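Side-chain contacts in putative glucarate dehydratase (Pseudomonas fluorescens, PDB 4IT1), which probably catalyses the magnesium-dependent dehydration of D-glucarate to 5-dehydro-4-deoxy-D-glucarate, as a member of the enolase superfamily: residues L414-Q417 with Y418-C421; D427-R430 with Q431-Y435. All blocks are in the same frame, centred on the assembly; numbering follows the deposited sequence. Where two conformers were deposited one is given.

Interaction 1 (L414-Q417 with Y418-C421); sequences LHDQ and YLTC
Leu414 and Tyr418 are joined by a helical i to i+4 bond: Tyr418 N donates to Leu414 O at 3.1 Å. The next bond runs from Leu419 N to His415 O at 3.2 Å and is straighter, with an N-H...O angle of 153°. Both belong to helix 408-421, which runs through the two segments. Asp416 O takes two donors from Thr420. The bond from Thr420 N is weak; Thr420 OG1 adds a second, 3.1 Å from Asp416 O. Thr420 OG1 sits between its own backbone N and carbonyl carbon (chi1 60°), which turns the hydroxyl back toward the preceding turn.

His415 and Leu419 form the main side-chain contact. Leu419 CD1 approaches the imidazole obliquely, 3.6 Å from His415 CD2 and 3.7 Å from His415 NE2. With an alanine in place of His415, the imidazole is gone and Leu419 CD1 would probably lose its packing partner on the preceding turn. Tyr418 CB lies 3.2 Å from His415 O, and its ring leads away to Pro32 and Leu52, with Arg424 in a cation-pi contact. The extended Gln417 side chain touches Phe50, and its NE2 bonds to Ala34 O and Glu379 OE2. The arrangement is typical of an amphipathic helix: Asp416, Leu419 and Thr420 are exposed, while Leu414, Tyr418 and Cys421 face strand 25-36 in the antiparallel sheet of the enolase-superfamily capping domain.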
ATOM      1  N   LEU A 414      34.647  12.728   0.348  1.00 78.04           N
ATOM      2  CA  LEU A 414      33.706  13.066   1.416  1.00 79.60           C
ATOM      3  C   LEU A 414      33.692  12.027   2.553  1.00 68.71           C
ATOM      4  O   LEU A 414      33.314  12.346   3.679  1.00 64.91           O
ATOM      5  CB  LEU A 414      32.303  13.355   0.852  1.00 71.22           C
ATOM      6  CG  LEU A 414      32.157  14.615  -0.025  1.00 71.70           C
ATOM      7  CD1 LEU A 414      30.754  14.722  -0.608  1.00 75.72           C
ATOM      8  CD2 LEU A 414      32.532  15.906   0.703  1.00 63.00           C
ATOM      9  N   HIS A 415      34.127  10.803   2.254  1.00 69.21           N
ATOM     10  CA  HIS A 415      34.415   9.796   3.278  1.00 70.00           C
ATOM     11  C   HIS A 415      35.596  10.233   4.157  1.00 81.61           C
ATOM     12  O   HIS A 415      35.603   9.972   5.362  1.00 92.54           O
ATOM     13  CB  HIS A 415      34.714   8.444   2.623  1.00 64.01           C
ATOM     14  CG  HIS A 415      35.094   7.365   3.590  1.00 70.39           C
ATOM     15  ND1 HIS A 415      34.264   6.307   3.887  1.00 71.68           N
ATOM     16  CD2 HIS A 415      36.220   7.176   4.318  1.00 69.15           C
ATOM     17  CE1 HIS A 415      34.861   5.511   4.756  1.00 75.21           C
ATOM     18  NE2 HIS A 415      36.048   6.018   5.037  1.00 76.70           N
ATOM     19  N   ASP A 416      36.589  10.883   3.545  1.00 80.88           N
ATOM     20  CA  ASP A 416      37.742  11.410   4.275  0.50 79.72           C
ATOM     21  C   ASP A 416      37.324  12.575   5.170  1.00 74.18           C
ATOM     22  O   ASP A 416      37.795  12.694   6.302  1.00 76.46           O
ATOM     23  CB  ASP A 416      38.853  11.854   3.313  0.50 72.35           C
ATOM     24  CG  ASP A 416      39.463  10.695   2.539  0.50 69.76           C
ATOM     25  OD1 ASP A 416      39.311   9.531   2.975  0.50 63.17           O
ATOM     26  OD2 ASP A 416      40.094  10.954   1.492  0.50 65.00           O
ATOM     27  N   GLN A 417      36.438  13.432   4.654  1.00 72.16           N
ATOM     28  CA  GLN A 417      35.941  14.577   5.425  1.00 64.97           C
ATOM     29  C   GLN A 417      35.096  14.090   6.598  1.00 67.79           C
ATOM     30  O   GLN A 417      34.981  14.774   7.620  1.00 64.01           O
ATOM     31  CB  GLN A 417      35.153  15.565   4.555  1.00 54.70           C
ATOM     32  CG  GLN A 417      35.044  16.956   5.176  1.00 59.76           C
ATOM     33  CD  GLN A 417      34.429  18.011   4.258  1.00 66.07           C
ATOM     34  OE1 GLN A 417      34.799  19.183   4.320  1.00 63.48           O
ATOM     35  NE2 GLN A 417      33.483  17.604   3.412  1.00 63.01           N
ATOM     36  N   TYR A 418      34.519  12.900   6.445  1.00 72.09           N
ATOM     37  CA  TYR A 418      33.826  12.233   7.537  1.00 74.94           C
ATOM     38  C   TYR A 418      34.819  11.886   8.636  1.00 75.05           C
ATOM     39  O   TYR A 418      34.613  12.238   9.803  1.00 72.30           O
ATOM     40  CB  TYR A 418      33.111  10.979   7.032  1.00 68.67           C
ATOM     41  CG  TYR A 418      32.572  10.076   8.119  1.00 74.68           C
ATOM     42  CD1 TYR A 418      31.365  10.367   8.761  1.00 79.16           C
ATOM     43  CD2 TYR A 418      33.262   8.920   8.499  1.00 74.24           C
ATOM     44  CE1 TYR A 418      30.863   9.538   9.756  1.00 69.88           C
ATOM     45  CE2 TYR A 418      32.769   8.086   9.493  1.00 74.55           C
ATOM     46  CZ  TYR A 418      31.570   8.402  10.116  1.00 74.29           C
ATOM     47  OH  TYR A 418      31.071   7.584  11.097  1.00 67.15           O
ATOM     48  N   LEU A 419      35.903  11.218   8.244  1.00 75.56           N
ATOM     49  CA  LEU A 419      36.908  10.717   9.184  1.00 75.78           C
ATOM     50  C   LEU A 419      37.561  11.824  10.006  1.00 72.21           C
ATOM     51  O   LEU A 419      37.918  11.616  11.160  1.00 74.05           O
ATOM     52  CB  LEU A 419      37.975   9.907   8.442  1.00 69.54           C
ATOM     53  CG  LEU A 419      37.557   8.558   7.831  1.00 71.39           C
ATOM     54  CD1 LEU A 419      38.606   8.072   6.845  1.00 82.02           C
ATOM     55  CD2 LEU A 419      37.293   7.493   8.888  1.00 66.55           C
ATOM     56  N   THR A 420      37.667  13.008   9.418  1.00 72.70           N
ATOM     57  CA  THR A 420      38.418  14.108  10.013  1.00 66.62           C
ATOM     58  C   THR A 420      37.564  15.189  10.700  1.00 71.51           C
ATOM     59  O   THR A 420      38.111  16.066  11.375  1.00 57.94           O
ATOM     60  CB  THR A 420      39.312  14.787   8.952  1.00 73.08           C
ATOM     61  OG1 THR A 420      38.490  15.293   7.895  1.00 71.32           O
ATOM     62  CG2 THR A 420      40.326  13.793   8.369  1.00 66.75           C
ATOM     63  N   CYS A 421      36.240  15.147  10.537  1.00 77.43           N
ATOM     64  CA  CYS A 421      35.394  16.226  11.081  1.00 75.69           C
ATOM     65  C   CYS A 421      35.181  16.112  12.587  1.00 67.64           C
ATOM     66  O   CYS A 421      34.973  17.120  13.262  1.00 64.36           O
ATOM     67  CB  CYS A 421      34.050  16.334  10.348  1.00 71.51           C
ATOM     68  SG  CYS A 421      32.970  14.900  10.536  1.00 68.04           S
TER

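Interaction 2 (D427-R430 with Q431-Y435); sequences DDVR and QMQRY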
ATOM      1  N   ASP A 427      24.268  16.873  16.904  1.00 48.52           N
ATOM      2  CA  ASP A 427      23.848  17.500  18.149  1.00 39.16           C
ATOM      3  C   ASP A 427      23.715  19.006  18.041  1.00 42.45           C
ATOM      4  O   ASP A 427      24.618  19.754  18.433  1.00 46.25           O
ATOM      5  CB  ASP A 427      24.805  17.165  19.291  1.00 43.75           C
ATOM      6  CG  ASP A 427      24.147  17.301  20.672  1.00 50.83           C
ATOM      7  OD1 ASP A 427      23.253  18.167  20.854  1.00 48.46           O
ATOM      8  OD2 ASP A 427      24.533  16.533  21.579  1.00 48.02           O
ATOM      9  N   ASP A 428      22.568  19.456  17.549  1.00 44.48           N
ATOM     10  CA  ASP A 428      22.310  20.884  17.441  1.00 47.12           C
ATOM     11  C   ASP A 428      22.303  21.555  18.820  1.00 48.00           C
ATOM     12  O   ASP A 428      22.558  22.762  18.940  1.00 49.68           O
ATOM     13  CB  ASP A 428      20.984  21.146  16.720  1.00 45.59           C
ATOM     14  CG  ASP A 428      20.931  20.545  15.319  1.00 59.06           C
ATOM     15  OD1 ASP A 428      21.712  19.612  15.008  1.00 52.78           O
ATOM     16  OD2 ASP A 428      20.071  21.000  14.529  1.00 62.42           O
ATOM     17  N   VAL A 429      22.002  20.767  19.854  1.00 48.32           N
ATOM     18  CA  VAL A 429      21.887  21.291  21.213  1.00 43.24           C
ATOM     19  C   VAL A 429      23.270  21.580  21.799  1.00 44.67           C
ATOM     20  O   VAL A 429      23.516  22.693  22.268  1.00 43.79           O
ATOM     21  CB  VAL A 429      21.092  20.352  22.156  1.00 46.49           C
ATOM     22  CG1 VAL A 429      20.858  21.029  23.498  1.00 47.47           C
ATOM     23  CG2 VAL A 429      19.765  19.946  21.534  1.00 45.33           C
ATOM     24  N   ARG A 430      24.164  20.586  21.779  1.00 41.72           N
ATOM     25  CA  ARG A 430      25.554  20.832  22.180  1.00 47.88           C
ATOM     26  C   ARG A 430      26.141  21.983  21.367  1.00 47.44           C
ATOM     27  O   ARG A 430      26.754  22.903  21.920  1.00 42.32           O
ATOM     28  CB  ARG A 430      26.420  19.583  22.019  1.00 45.27           C
ATOM     29  CG  ARG A 430      27.768  19.716  22.723  1.00 50.22           C
ATOM     30  CD  ARG A 430      28.417  18.372  23.048  1.00 53.41           C
ATOM     31  NE  ARG A 430      27.612  17.506  23.927  1.00 49.81           N
ATOM     32  CZ  ARG A 430      27.239  17.805  25.174  1.00 48.30           C
ATOM     33  NH1 ARG A 430      26.517  16.941  25.869  1.00 44.82           N
ATOM     34  NH2 ARG A 430      27.559  18.973  25.724  1.00 56.80           N
ATOM     35  N   GLN A 431      25.919  21.940  20.054  1.00 47.23           N
ATOM     36  CA  GLN A 431      26.463  22.950  19.162  1.00 42.57           C
ATOM     37  C   GLN A 431      26.014  24.343  19.563  1.00 42.15           C
ATOM     38  O   GLN A 431      26.834  25.252  19.624  1.00 43.96           O
ATOM     39  CB  GLN A 431      26.109  22.641  17.702  1.00 56.59           C
ATOM     40  CG  GLN A 431      26.812  23.523  16.674  1.00 59.54           C
ATOM     41  CD  GLN A 431      28.333  23.415  16.714  1.00 64.52           C
ATOM     42  OE1 GLN A 431      28.899  22.351  16.988  1.00 59.36           O
ATOM     43  NE2 GLN A 431      29.001  24.524  16.432  1.00 58.64           N
ATOM     44  N   MET A 432      24.726  24.514  19.869  1.00 42.30           N
ATOM     45  CA  MET A 432      24.245  25.829  20.314  1.00 43.95           C
ATOM     46  C   MET A 432      24.907  26.268  21.621  1.00 49.50           C
ATOM     47  O   MET A 432      25.025  27.474  21.881  1.00 45.50           O
ATOM     48  CB  MET A 432      22.711  25.876  20.423  1.00 44.28           C
ATOM     49  CG  MET A 432      22.126  27.237  20.803  1.00 50.15           C
ATOM     50  SD  MET A 432      22.543  28.657  19.743  1.00 64.14           S
ATOM     51  CE  MET A 432      21.342  28.459  18.445  1.00 47.47           C
ATOM     52  N   GLN A 433      25.346  25.297  22.433  1.00 47.02           N
ATOM     53  CA  GLN A 433      25.931  25.603  23.743  1.00 51.11           C
ATOM     54  C   GLN A 433      27.269  26.346  23.623  1.00 55.70           C
ATOM     55  O   GLN A 433      27.717  26.985  24.572  1.00 60.22           O
ATOM     56  CB  GLN A 433      26.036  24.341  24.626  1.00 51.91           C
ATOM     57  CG  GLN A 433      24.727  24.016  25.345  1.00 46.72           C
ATOM     58  CD  GLN A 433      24.661  22.630  25.977  1.00 53.65           C
ATOM     59  OE1 GLN A 433      25.599  21.835  25.904  1.00 50.67           O
ATOM     60  NE2 GLN A 433      23.522  22.332  26.595  1.00 49.63           N
ATOM     61  N   ARG A 434      27.876  26.291  22.438  1.00 58.57           N
ATOM     62  CA  ARG A 434      29.121  27.016  22.176  1.00 49.35           C
ATOM     63  C   ARG A 434      28.904  28.518  21.992  1.00 48.28           C
ATOM     64  O   ARG A 434      29.835  29.308  22.155  1.00 57.93           O
ATOM     65  CB  ARG A 434      29.863  26.408  20.993  1.00 48.93           C
ATOM     66  CG  ARG A 434      30.289  24.962  21.209  1.00 43.47           C
ATOM     67  CD  ARG A 434      30.277  24.215  19.893  1.00 56.85           C
ATOM     68  NE  ARG A 434      31.429  23.331  19.737  1.00 81.69           N
ATOM     69  CZ  ARG A 434      32.549  23.654  19.090  1.00 93.25           C
ATOM     70  NH1 ARG A 434      32.690  24.851  18.530  1.00 83.44           N
ATOM     71  NH2 ARG A 434      33.540  22.774  19.006  1.00100.38           N
ATOM     72  N   TYR A 435      27.673  28.913  21.681  1.00 48.49           N
ATOM     73  CA  TYR A 435      27.331  30.333  21.526  1.00 54.16           C
ATOM     74  C   TYR A 435      26.645  30.846  22.781  1.00 55.01           C
ATOM     75  O   TYR A 435      26.875  31.977  23.213  1.00 49.08           O
ATOM     76  CB  TYR A 435      26.389  30.557  20.332  1.00 53.35           C
ATOM     77  CG  TYR A 435      26.875  30.027  19.000  1.00 53.81           C
ATOM     78  CD1 TYR A 435      26.787  28.666  18.690  1.00 49.31           C
ATOM     79  CD2 TYR A 435      27.395  30.892  18.031  1.00 59.83           C
ATOM     80  CE1 TYR A 435      27.221  28.178  17.468  1.00 58.67           C
ATOM     81  CE2 TYR A 435      27.835  30.412  16.804  1.00 50.48           C
ATOM     82  CZ  TYR A 435      27.743  29.060  16.525  1.00 62.53           C
ATOM     83  OH  TYR A 435      28.172  28.585  15.304  1.00 63.28           O
TER
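Arg430 and Gln433 meet on one side of a short helix, while Gln431 is buried on a different face of it. The side chains of Arg430 and Gln433 cross at an angle, with guanidinium and amide planes 62° apart. Arg430 NH2 comes within 3.5 Å of Gln433 OE1, but the angle is too poor for a hydrogen bond. Gln433 CB also lies 3.1 Å from Arg430 O. Its CG is anti to its own carbonyl carbon (chi1 -83°), and the chain then runs extended past Val429 O. The amide nitrogen NE2 is held by Trp439 O, which helps to fix the rotation of the amide.

Arg430 is tied to the start of the helix as well. Asp427 is the N-cap, and Arg430 N donates the capping bond to Asp427 OD1 at 2.7 Å, nearly straight at 173°. It meets the oxygen from above the carboxylate plane. Asp427 OD2 faces Arg430 NE in a long salt bridge of 4.0 Å, in which no N-H points at the oxygen.

Gln431 N donates to Asp427 O at 3.0 Å, and Gln431 CB lies 3.3 Å from the same oxygen. Beyond CB the side chain bends at chi2, leads away from the preceding turn and touches Glu48. Met432 N follows with a 2.9 Å bond to Asp428 O. Gln433 N makes two weak bonds, to Val429 O and Arg430 O. Asp428 is buried; its OD1 forms a salt bridge with Arg426, and its OD2 accepts from Asn42 ND2. Together these features form a single short helix N-capped by Asp427. Asp428, in its first turn, has its side chain about 5 Å from a bound tartrate, which may mark the active-site pocket.

In the fold
The two interactions lie in series along the C-terminal part of the chain. Interaction 1 comes first, on helix 408-421, and interaction 2 follows on helix 428-433. Each joins adjacent segments of one helix, so neither closes a long loop, and they neither nest nor cross. Their centres are 21 Å apart and their nearest atoms about 8 Å apart, without touching. The helix of interaction 1 packs on strands 25-36 and 50-60 of the N-terminal sheet. After a short connection the chain reaches interaction 2, beside loop residues Leu41, His47 and Glu48. There Asp428 lies about 8 Å, between side chains, from Lys215, the predicted proton acceptor on barrel strand 212-215.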